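Local atomic coordinates of endo-alpha-mannosidase (Bacteroides thetaiotaomicron, PDB entry 4ACY), a protein that hydrolyses alpha-mannosidic linkages within glycan chains as an endo-acting glycoside hydrolase of family 99, an activity associated with N-glycan processing. Residues L82-A87 and V340-D345; N89-L94 and F347-Y352; V122-E127 and F151-F156; F191-Y196 and I225-K230. All coordinates share one frame; numbering follows the deposited sequence. Where two conformers were deposited one is given.

From the N terminus, the first two segments, 82-87 and 89-94, lie in the long loop between strand 77-79 and helix 102-115. Each waits some 250 residues for its partner: contact 1 closes on 340-345 and contact 2 on 347-352, both in the loop between strand 322-324 and helix 359-376. Their segments alternate along the chain, so the two closures cross, and they touch through the Tyr349 hydroxyl. Contacts 3 and 4 fall within the span of both. They follow in series, each joining neighbouring strands of the barrel across one beta-alpha-beta unit, and they meet where strands 148-153 and 189-192 pair. Contacts 1 and 4 lie on opposite sides of the chain's centre.

Contact 1. Residues L82-A87 and V340-D345; sequences LNDDIA and VSKKCD
Asp84 and Cys344 meet at the tip of a turn, their CB atoms 3.8 Å apart. Both side chains leave their backbones toward the other segment, and the thiol lies close against the turn's backbone: Cys344 SG comes within 3.3 Å of Asp84 O. The cysteine gets there by placing SG between its own backbone N and carbonyl carbon (chi1 65°), which carries the sulfur on toward the next residue of the turn; Cys344 SG is 4.1 Å from Asp85 CA. Cys344 CB also rests 3.7 Å from Asn83 O.

The carboxylate of Asp84 turns to Lys342. Its CG is anti to the carbonyl carbon (chi1 -57°), and the two side chains cross at about a right angle. Asp84 OD2 is 3.6 Å from Lys342 CE and 3.8 Å from Lys342 NZ. This salt bridge is long, and since it rests on one of two modelled conformers of the lysine, whose chain is bent at chi2, it is doubtful. A water accepts from Asp345 N and gives a weak bond to Asn83 O. Asp85 sends its carboxylate elsewhere, to a salt bridge with Arg289, while the hydroxyl of Tyr349 bonds to Asp84 O and to Ile86 N.

Asp85 N bonds back to Leu82 O at 3.0 Å, closing a type I' beta turn from Leu82 to Asp85. The arrangement is a surface loop-to-loop contact, a tight turn laid against an extended segment at the periphery of the barrel domain.

Contact 2. Residues N89-L94 and F347-Y352; sequences NFYPEL and FEYLDY
Tyr91 presents its ring edge to the face of Tyr349, in a contact between two loops outside the strands of the (beta/alpha)8 barrel. The ring centroids are 5.2 Å apart with the planes at 65°, and Tyr91 CD2 reaches Tyr349 CE1 at 3.8 Å. Tyr91 CB lies over the same ring. The opposite face of Tyr349 is taken by Phe347 CD2, so the phenol is clamped between two aromatic residues.

Phe90 makes the second cluster. Its side chain starts out away from 347-352, with CG beside the backbone N (chi1 -69°), yet the ring meets that segment closely. Leu350 CB sits over one face of the ring, 3.9 Å from the centroid, while Asp351 O comes up at the edge. Phe90 CE2 also meets Tyr352 CE1 at 3.6 Å, with the two ring planes 52° apart.

The backbones are joined directly by Leu350 N, which donates to Asn89 O at 2.8 Å, and through a water that accepts from Tyr91 N and probably donates to Leu350 O.

Further out, Arg289 and Arg301 add cation-pi contacts to Phe347 and Phe90 respectively. The phenol hydroxyls are held at their far ends: Tyr349 OH is bonded within 82-87, at Asp84 and beyond, and Tyr352 OH is hydrogen-bonded to both Glu337 O and Gln335 NE2.

Contact 3. Residues V122-E127 and F151-F156; sequences VTWWGE and FHIEPF
Two neighbouring parallel strands of a (beta/alpha)8 barrel, linked through helix 133-145, meet here and run on into the loops at their C-terminal ends. His152 N donates to Val122 O, Trp124 N to His152 O and Glu154 N to Trp124 O, all at 2.8 to 2.9 Å, the usual parallel ladder.

Beyond it Glu154 packs on the indole of Trp125: Glu154 CB is 3.4 Å from the centroid of the six-membered ring, and the carboxylate and ring planes are only 6° apart. A bend at chi2 (-81°) folds the chain back, and Thr123 OG1 donates to Glu154 OE2 at 2.8 Å, on the anti side, tilted 34° out of the carboxylate plane. An alanine at Trp125 removes the indole, which would probably leave Glu154 CB and CG uncovered and the chain steadied less, though still tied through Thr123.

On the face bearing Val122 and Trp124, Phe151 turns its edge to the face of the Trp124 six-membered ring, offset. Gly126 CA packs over the Phe156 ring, where a CB would clash with Phe156 CG. Formic acid beside Glu154 and glycerol beside Trp125, both probably from the crystallisation liquor, are consistent with a pocket at the C-terminal strand ends, where TIM-barrel glycosidases carry their active sites.

Contact 4. Residues F191-Y196 and I225-K230; sequences FIYDSY and IGLTLK
Tyr196 lays one face of its ring on Leu229: Leu229 CD1 is 3.6 Å from the ring centroid and 13° off the normal, while Leu229 CD2 touches Tyr196 CE2 at 3.5 Å. The two side chains cross at about a right angle. Both methyls of the leucine press on the phenol, and Leu227 O approaches the ring at its edge, 3.7 Å from Tyr196 CD2. A serine in place of Tyr196 would probably uncover Leu229 and leave a gap beside Leu227 O.

Leu227 packs against the turn that follows strand 189-192. Its CG is anti to the backbone N (chi1 -177°), and Leu227 CD2 packs 3.3 Å from Asp194 N, near Asp194 OD1 and against Tyr193 CD1. The backbone N of Leu227 donates to Ser195 OG at 3.0 Å and only weakly to Ile192 O. Ser195 OG also sits 3.3 Å from Gly226 CA, where a CB would clash with it, so the serine and the glycine fit closely.

Within the strands, Ile192 N donates to Ile225 O at 2.9 Å, and Phe191 and Ile225 lie side by side pointing the same way. Phe45 and Tyr246 meet the Phe191 ring edge-to-face, and Ile278 touches both Phe191 and Ile225. The Ile192-Ser195 segment forms a type II beta turn that leaves the strand. Together these are adjacent parallel strands of a beta-alpha-beta unit, joined through helix 200-207, as in the (beta/alpha)8 TIM barrel.

Contact 1. Residues L82-A87 and V340-D345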
# COMPACT_ATOMS: atom_id res chain seq x y z
N LEU A 82 21.14 13.29 -0.21
CA LEU A 82 22.28 13.71 -1.06
C LEU A 82 23.48 12.78 -0.89
O LEU A 82 23.59 12.05 0.10
CB LEU A 82 22.66 15.17 -0.76
CG LEU A 82 21.52 16.20 -0.74
CD1 LEU A 82 21.97 17.53 -0.14
CD2 LEU A 82 20.88 16.41 -2.11
N ASN A 83 24.39 12.79 -1.88
CA ASN A 83 25.59 11.94 -1.86
C ASN A 83 25.27 10.47 -1.68
O ASN A 83 26.00 9.76 -0.99
CB ASN A 83 26.59 12.40 -0.78
CG ASN A 83 26.88 13.87 -0.85
OD1 ASN A 83 27.48 14.34 -1.82
ND2 ASN A 83 26.45 14.63 0.15
N ASP A 84 24.18 10.02 -2.30
CA ASP A 84 23.71 8.63 -2.25
C ASP A 84 23.34 8.16 -0.83
O ASP A 84 23.27 6.97 -0.57
CB ASP A 84 24.72 7.66 -2.91
CG ASP A 84 25.03 8.03 -4.38
OD1 ASP A 84 24.29 8.82 -5.00
OD2 ASP A 84 26.05 7.52 -4.91
N ASP A 85 23.11 9.12 0.07
CA ASP A 85 22.77 8.84 1.48
C ASP A 85 21.28 9.07 1.61
O ASP A 85 20.82 10.20 1.81
CB ASP A 85 23.56 9.80 2.39
CG ASP A 85 23.34 9.55 3.89
OD1 ASP A 85 22.78 8.51 4.29
OD2 ASP A 85 23.77 10.42 4.68
N ILE A 86 20.51 7.99 1.45
CA ILE A 86 19.06 8.11 1.26
C ILE A 86 18.26 7.36 2.34
O ILE A 86 18.75 6.42 2.97
CB ILE A 86 18.62 7.70 -0.17
CG1 ILE A 86 18.84 6.20 -0.42
CG2 ILE A 86 19.32 8.58 -1.25
CD1 ILE A 86 18.12 5.70 -1.69
N ALA A 87 17.00 7.79 2.52
CA ALA A 87 16.19 7.38 3.67
C ALA A 87 15.52 6.00 3.54
O ALA A 87 14.28 5.87 3.64
CB ALA A 87 15.16 8.45 3.97
N VAL A 340 19.26 -2.58 -5.88
CA VAL A 340 20.62 -2.92 -6.34
C VAL A 340 21.63 -2.83 -5.20
O VAL A 340 21.41 -2.13 -4.21
CB VAL A 340 21.09 -1.98 -7.49
CG1 VAL A 340 20.21 -2.17 -8.70
CG2 VAL A 340 21.09 -0.50 -7.05
N SER A 341 22.76 -3.53 -5.34
CA SER A 341 23.86 -3.36 -4.40
C SER A 341 24.37 -1.92 -4.49
O SER A 341 24.46 -1.34 -5.58
CB SER A 341 24.98 -4.36 -4.69
OG SER A 341 25.33 -4.34 -6.06
N LYS A 342 24.68 -1.34 -3.33
CA LYS A 342 25.12 0.05 -3.25
C LYS A 342 25.79 0.31 -1.91
O LYS A 342 25.34 -0.20 -0.88
CB LYS A 342 23.92 1.01 -3.41
CG LYS A 342 24.28 2.49 -3.58
CD LYS A 342 25.02 2.76 -4.89
CE LYS A 342 24.78 4.17 -5.39
NZ LYS A 342 25.19 4.32 -6.82
N LYS A 343 26.88 1.08 -1.96
CA LYS A 343 27.55 1.64 -0.79
C LYS A 343 27.79 3.13 -1.06
O LYS A 343 28.02 3.54 -2.19
CB LYS A 343 28.89 0.94 -0.55
N CYS A 344 27.71 3.94 -0.01
CA CYS A 344 28.20 5.32 -0.07
C CYS A 344 29.02 5.53 1.20
O CYS A 344 29.10 4.63 2.03
CB CYS A 344 27.05 6.31 -0.16
SG CYS A 344 25.97 6.36 1.27
N ASP A 345 29.62 6.71 1.34
CA ASP A 345 30.43 7.03 2.52
C ASP A 345 29.63 6.84 3.81
O ASP A 345 30.14 6.32 4.81
CB ASP A 345 30.95 8.48 2.44
CG ASP A 345 32.00 8.67 1.37
OD1 ASP A 345 32.69 7.68 1.02
OD2 ASP A 345 32.14 9.81 0.86
O HOH W 1 29.17 8.82 -0.94

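Contact 2. Residues N89-L94 and F347-Y352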
# COMPACT_ATOMS: atom_id res chain seq x y z
N ASN A 89 16.78 1.42 3.77
CA ASN A 89 17.83 0.44 4.01
C ASN A 89 18.27 -0.31 2.76
O ASN A 89 19.31 -0.96 2.76
CB ASN A 89 17.40 -0.56 5.07
CG ASN A 89 17.40 0.03 6.47
OD1 ASN A 89 18.27 -0.30 7.31
ND2 ASN A 89 16.45 0.91 6.74
N PHE A 90 17.43 -0.27 1.73
CA PHE A 90 17.78 -0.80 0.39
C PHE A 90 17.97 0.38 -0.55
O PHE A 90 17.60 1.50 -0.21
CB PHE A 90 16.64 -1.69 -0.13
CG PHE A 90 16.46 -3.00 0.61
CD1 PHE A 90 15.69 -3.08 1.77
CD2 PHE A 90 17.04 -4.18 0.12
CE1 PHE A 90 15.50 -4.30 2.45
CE2 PHE A 90 16.87 -5.40 0.78
CZ PHE A 90 16.10 -5.47 1.96
N TYR A 91 18.51 0.14 -1.75
CA TYR A 91 18.76 1.23 -2.68
C TYR A 91 18.07 0.90 -4.01
O TYR A 91 18.30 -0.17 -4.57
CB TYR A 91 20.27 1.42 -2.89
CG TYR A 91 20.60 2.71 -3.57
CD1 TYR A 91 20.55 2.82 -4.97
CD2 TYR A 91 20.92 3.85 -2.84
CE1 TYR A 91 20.82 4.03 -5.60
CE2 TYR A 91 21.18 5.06 -3.46
CZ TYR A 91 21.13 5.14 -4.84
OH TYR A 91 21.39 6.33 -5.47
N PRO A 92 17.24 1.83 -4.53
CA PRO A 92 16.50 1.49 -5.76
C PRO A 92 17.36 1.34 -7.02
O PRO A 92 18.29 2.13 -7.25
CB PRO A 92 15.58 2.69 -5.96
CG PRO A 92 15.41 3.30 -4.58
CD PRO A 92 16.82 3.13 -3.99
N GLU A 93 17.00 0.37 -7.85
CA GLU A 93 17.56 0.27 -9.19
C GLU A 93 17.41 1.61 -9.94
O GLU A 93 18.34 2.05 -10.64
CB GLU A 93 16.89 -0.85 -9.98
CG GLU A 93 17.51 -1.00 -11.37
CD GLU A 93 16.77 -1.95 -12.28
OE1 GLU A 93 15.62 -2.31 -12.02
OE2 GLU A 93 17.38 -2.34 -13.29
N LEU A 94 16.26 2.26 -9.76
CA LEU A 94 15.98 3.52 -10.46
C LEU A 94 16.54 4.77 -9.76
O LEU A 94 16.29 5.91 -10.18
CB LEU A 94 14.47 3.64 -10.74
CG LEU A 94 13.90 2.55 -11.64
CD1 LEU A 94 12.41 2.76 -11.83
CD2 LEU A 94 14.57 2.53 -13.01
N PHE A 347 26.70 4.99 4.31
CA PHE A 347 25.90 3.78 4.51
C PHE A 347 26.15 2.70 3.46
O PHE A 347 26.36 3.02 2.30
CB PHE A 347 24.41 4.14 4.45
CG PHE A 347 23.50 3.12 5.08
CD1 PHE A 347 23.41 3.00 6.46
CD2 PHE A 347 22.68 2.31 4.29
CE1 PHE A 347 22.56 2.06 7.05
CE2 PHE A 347 21.82 1.36 4.86
CZ PHE A 347 21.76 1.24 6.26
N GLU A 348 26.13 1.45 3.89
CA GLU A 348 26.08 0.32 2.96
C GLU A 348 24.71 -0.32 2.98
O GLU A 348 24.26 -0.84 4.00
CB GLU A 348 27.15 -0.73 3.24
CG GLU A 348 27.06 -1.90 2.23
CD GLU A 348 28.36 -2.67 2.08
OE1 GLU A 348 29.07 -2.84 3.08
OE2 GLU A 348 28.65 -3.13 0.95
N TYR A 349 24.05 -0.28 1.82
CA TYR A 349 22.66 -0.71 1.74
C TYR A 349 22.53 -2.23 1.73
O TYR A 349 23.44 -2.95 1.28
CB TYR A 349 21.96 -0.04 0.52
CG TYR A 349 21.93 1.47 0.64
CD1 TYR A 349 23.00 2.25 0.19
CD2 TYR A 349 20.85 2.12 1.26
CE1 TYR A 349 22.98 3.64 0.30
CE2 TYR A 349 20.84 3.50 1.39
CZ TYR A 349 21.91 4.26 0.93
OH TYR A 349 21.89 5.63 1.07
N LEU A 350 21.42 -2.71 2.30
CA LEU A 350 21.00 -4.09 2.09
C LEU A 350 20.65 -4.23 0.62
O LEU A 350 20.44 -3.23 -0.07
CB LEU A 350 19.77 -4.42 2.93
CG LEU A 350 19.94 -4.35 4.45
CD1 LEU A 350 18.61 -4.63 5.13
CD2 LEU A 350 21.00 -5.36 4.92
N ASP A 351 20.58 -5.47 0.14
CA ASP A 351 20.20 -5.75 -1.25
C ASP A 351 19.61 -7.14 -1.36
O ASP A 351 19.41 -7.81 -0.35
CB ASP A 351 21.40 -5.56 -2.20
CG ASP A 351 22.59 -6.45 -1.84
OD1 ASP A 351 22.39 -7.63 -1.47
OD2 ASP A 351 23.74 -5.96 -1.91
N TYR A 352 19.35 -7.60 -2.59
CA TYR A 352 18.70 -8.90 -2.78
C TYR A 352 19.67 -10.03 -3.11
O TYR A 352 19.23 -11.16 -3.35
CB TYR A 352 17.62 -8.85 -3.88
CG TYR A 352 16.54 -7.80 -3.72
CD1 TYR A 352 16.21 -7.28 -2.47
CD2 TYR A 352 15.83 -7.34 -4.84
CE1 TYR A 352 15.21 -6.31 -2.34
CE2 TYR A 352 14.82 -6.37 -4.71
CZ TYR A 352 14.52 -5.87 -3.46
OH TYR A 352 13.54 -4.91 -3.33
O HOH W 2 19.49 -2.47 -2.39

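Contact 3. Residues V122-E127 and F151-F156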
# COMPACT_ATOMS: atom_id res chain seq x y z
N VAL A 122 -2.80 3.84 -4.91
CA VAL A 122 -1.89 4.95 -4.70
C VAL A 122 -2.17 5.70 -3.40
O VAL A 122 -3.32 6.07 -3.11
CB VAL A 122 -1.91 5.93 -5.90
CG1 VAL A 122 -3.26 6.59 -6.07
CG2 VAL A 122 -0.82 6.98 -5.74
N THR A 123 -1.10 5.95 -2.66
CA THR A 123 -1.18 6.78 -1.47
C THR A 123 -1.90 8.13 -1.76
O THR A 123 -1.59 8.81 -2.74
CB THR A 123 0.25 6.96 -0.89
OG1 THR A 123 0.18 7.40 0.46
CG2 THR A 123 1.07 7.94 -1.76
N TRP A 124 -2.86 8.50 -0.90
CA TRP A 124 -3.64 9.72 -1.13
C TRP A 124 -3.69 10.56 0.14
O TRP A 124 -4.18 10.11 1.18
CB TRP A 124 -5.06 9.37 -1.59
CG TRP A 124 -5.87 10.60 -1.91
CD1 TRP A 124 -6.76 11.23 -1.09
CD2 TRP A 124 -5.82 11.35 -3.13
NE1 TRP A 124 -7.29 12.33 -1.74
CE2 TRP A 124 -6.73 12.43 -2.98
CE3 TRP A 124 -5.11 11.23 -4.32
CZ2 TRP A 124 -6.94 13.38 -4.01
CZ3 TRP A 124 -5.32 12.17 -5.34
CH2 TRP A 124 -6.23 13.23 -5.17
N TRP A 125 -3.15 11.77 0.05
CA TRP A 125 -2.92 12.60 1.23
C TRP A 125 -3.86 13.80 1.35
O TRP A 125 -3.55 14.79 2.01
CB TRP A 125 -1.44 13.01 1.29
CG TRP A 125 -0.59 11.86 1.73
CD1 TRP A 125 0.07 10.96 0.93
CD2 TRP A 125 -0.35 11.45 3.08
NE1 TRP A 125 0.72 10.02 1.70
CE2 TRP A 125 0.49 10.31 3.03
CE3 TRP A 125 -0.74 11.94 4.33
CZ2 TRP A 125 0.92 9.64 4.18
CZ3 TRP A 125 -0.31 11.28 5.47
CH2 TRP A 125 0.52 10.14 5.39
N GLY A 126 -5.03 13.68 0.73
CA GLY A 126 -6.07 14.69 0.88
C GLY A 126 -5.94 15.88 -0.04
O GLY A 126 -5.39 15.77 -1.13
N GLU A 127 -6.45 17.03 0.41
CA GLU A 127 -6.47 18.25 -0.42
C GLU A 127 -5.11 18.60 -1.04
O GLU A 127 -5.05 19.08 -2.17
CB GLU A 127 -7.04 19.43 0.38
N PHE A 151 -7.31 3.92 -4.69
CA PHE A 151 -6.75 4.94 -3.81
C PHE A 151 -6.67 4.48 -2.37
O PHE A 151 -7.57 3.79 -1.89
CB PHE A 151 -7.54 6.25 -3.95
CG PHE A 151 -7.36 6.88 -5.29
CD1 PHE A 151 -8.00 6.36 -6.42
CD2 PHE A 151 -6.51 7.97 -5.44
CE1 PHE A 151 -7.78 6.92 -7.70
CE2 PHE A 151 -6.29 8.54 -6.69
CZ PHE A 151 -6.92 8.01 -7.82
N HIS A 152 -5.57 4.87 -1.72
CA HIS A 152 -5.26 4.51 -0.35
C HIS A 152 -5.32 5.79 0.47
O HIS A 152 -4.42 6.62 0.41
CB HIS A 152 -3.85 3.90 -0.30
CG HIS A 152 -3.53 3.21 1.00
ND1 HIS A 152 -2.28 2.71 1.27
CD2 HIS A 152 -4.29 2.90 2.07
CE1 HIS A 152 -2.28 2.13 2.46
NE2 HIS A 152 -3.49 2.24 2.97
N ILE A 153 -6.43 5.99 1.19
CA ILE A 153 -6.66 7.25 1.90
C ILE A 153 -5.88 7.30 3.20
O ILE A 153 -6.10 6.51 4.11
CB ILE A 153 -8.17 7.46 2.16
CG1 ILE A 153 -8.95 7.34 0.85
CG2 ILE A 153 -8.43 8.83 2.86
CD1 ILE A 153 -8.68 8.43 -0.17
N GLU A 154 -4.95 8.26 3.26
CA GLU A 154 -3.99 8.31 4.36
C GLU A 154 -4.49 9.23 5.46
O GLU A 154 -5.49 9.92 5.26
CB GLU A 154 -2.63 8.76 3.84
CG GLU A 154 -2.05 7.82 2.77
CD GLU A 154 -1.39 6.59 3.35
OE1 GLU A 154 -1.37 6.42 4.59
OE2 GLU A 154 -0.87 5.77 2.53
N PRO A 155 -3.82 9.22 6.64
CA PRO A 155 -4.26 10.09 7.75
C PRO A 155 -3.78 11.53 7.59
O PRO A 155 -2.86 11.98 8.28
CB PRO A 155 -3.63 9.43 9.00
CG PRO A 155 -3.12 8.08 8.54
CD PRO A 155 -2.78 8.27 7.09
N PHE A 156 -4.40 12.24 6.66
CA PHE A 156 -4.04 13.60 6.38
C PHE A 156 -4.60 14.53 7.45
O PHE A 156 -5.52 14.15 8.20
CB PHE A 156 -4.51 14.01 4.98
CG PHE A 156 -5.99 13.82 4.73
CD1 PHE A 156 -6.91 14.77 5.16
CD2 PHE A 156 -6.45 12.69 4.04
CE1 PHE A 156 -8.28 14.61 4.92
CE2 PHE A 156 -7.83 12.51 3.80
CZ PHE A 156 -8.74 13.47 4.24

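Contact 4. Residues F191-Y196 and I225-K230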
# COMPACT_ATOMS: atom_id res chain seq x y z
N PHE A 191 -9.01 1.90 0.19
CA PHE A 191 -8.42 1.48 1.46
C PHE A 191 -8.29 2.71 2.33
O PHE A 191 -8.01 3.81 1.83
CB PHE A 191 -7.02 0.87 1.27
CG PHE A 191 -7.02 -0.44 0.53
CD1 PHE A 191 -7.15 -1.63 1.21
CD2 PHE A 191 -6.86 -0.47 -0.86
CE1 PHE A 191 -7.13 -2.87 0.53
CE2 PHE A 191 -6.85 -1.69 -1.56
CZ PHE A 191 -7.00 -2.89 -0.87
N ILE A 192 -8.53 2.56 3.62
CA ILE A 192 -8.45 3.69 4.53
C ILE A 192 -7.47 3.35 5.66
O ILE A 192 -7.78 2.58 6.57
CB ILE A 192 -9.82 4.11 5.11
CG1 ILE A 192 -10.85 4.35 4.00
CG2 ILE A 192 -9.64 5.38 5.96
CD1 ILE A 192 -12.29 4.59 4.53
N TYR A 193 -6.28 3.92 5.56
CA TYR A 193 -5.20 3.62 6.51
C TYR A 193 -5.50 4.20 7.89
O TYR A 193 -5.99 5.34 8.01
CB TYR A 193 -3.87 4.12 5.94
CG TYR A 193 -2.68 3.87 6.85
CD1 TYR A 193 -1.93 2.70 6.74
CD2 TYR A 193 -2.27 4.82 7.77
CE1 TYR A 193 -0.81 2.47 7.57
CE2 TYR A 193 -1.17 4.61 8.59
CZ TYR A 193 -0.44 3.43 8.49
OH TYR A 193 0.66 3.23 9.31
N ASP A 194 -5.24 3.40 8.93
CA ASP A 194 -5.48 3.80 10.32
C ASP A 194 -6.92 4.33 10.48
O ASP A 194 -7.18 5.28 11.21
CB ASP A 194 -4.45 4.86 10.79
CG ASP A 194 -3.14 4.24 11.28
OD1 ASP A 194 -2.97 3.01 11.19
OD2 ASP A 194 -2.26 5.00 11.73
N SER A 195 -7.87 3.69 9.79
CA SER A 195 -9.25 4.17 9.85
C SER A 195 -9.80 4.11 11.27
O SER A 195 -10.70 4.88 11.62
CB SER A 195 -10.14 3.36 8.92
OG SER A 195 -9.99 1.98 9.15
N TYR A 196 -9.27 3.19 12.06
CA TYR A 196 -9.73 2.96 13.44
C TYR A 196 -9.53 4.17 14.34
O TYR A 196 -10.08 4.21 15.46
CB TYR A 196 -9.04 1.74 14.04
CG TYR A 196 -7.54 1.87 14.11
CD1 TYR A 196 -6.92 2.56 15.15
CD2 TYR A 196 -6.73 1.31 13.11
CE1 TYR A 196 -5.55 2.68 15.21
CE2 TYR A 196 -5.36 1.44 13.15
CZ TYR A 196 -4.77 2.12 14.21
OH TYR A 196 -3.41 2.24 14.27
N ILE A 225 -12.68 -0.03 2.62
CA ILE A 225 -11.94 -1.08 3.29
C ILE A 225 -11.13 -0.46 4.42
O ILE A 225 -10.17 0.28 4.17
CB ILE A 225 -10.99 -1.82 2.27
CG1 ILE A 225 -11.75 -2.28 1.01
CG2 ILE A 225 -10.22 -2.95 2.96
CD1 ILE A 225 -12.87 -3.31 1.25
N GLY A 226 -11.51 -0.77 5.65
CA GLY A 226 -10.81 -0.23 6.83
C GLY A 226 -9.65 -1.07 7.32
O GLY A 226 -9.59 -2.28 7.09
N LEU A 227 -8.68 -0.42 7.95
CA LEU A 227 -7.54 -1.11 8.53
C LEU A 227 -7.98 -1.69 9.87
O LEU A 227 -8.47 -0.96 10.75
CB LEU A 227 -6.36 -0.16 8.72
CG LEU A 227 -5.07 -0.77 9.28
CD1 LEU A 227 -4.56 -1.84 8.35
CD2 LEU A 227 -4.01 0.34 9.43
N THR A 228 -7.83 -3.00 10.01
CA THR A 228 -8.12 -3.67 11.26
C THR A 228 -6.79 -4.01 11.93
O THR A 228 -5.85 -4.38 11.26
CB THR A 228 -9.01 -4.93 11.09
OG1 THR A 228 -9.40 -5.44 12.39
CG2 THR A 228 -8.30 -6.01 10.31
N LEU A 229 -6.75 -3.86 13.26
CA LEU A 229 -5.57 -4.21 14.06
C LEU A 229 -5.66 -5.59 14.69
O LEU A 229 -4.64 -6.22 14.97
CB LEU A 229 -5.39 -3.19 15.18
CG LEU A 229 -5.14 -1.75 14.75
CD1 LEU A 229 -5.15 -0.91 16.03
CD2 LEU A 229 -3.83 -1.65 13.98
N LYS A 230 -6.87 -6.07 14.92
CA LYS A 230 -7.04 -7.34 15.60
C LYS A 230 -8.39 -7.98 15.28
O LYS A 230 -9.39 -7.29 15.09
CB LYS A 230 -6.87 -7.18 17.12
CG LYS A 230 -7.86 -6.24 17.80
CD LYS A 230 -7.41 -5.90 19.24
CE LYS A 230 -6.42 -4.76 19.26
NZ LYS A 230 -5.64 -4.74 20.53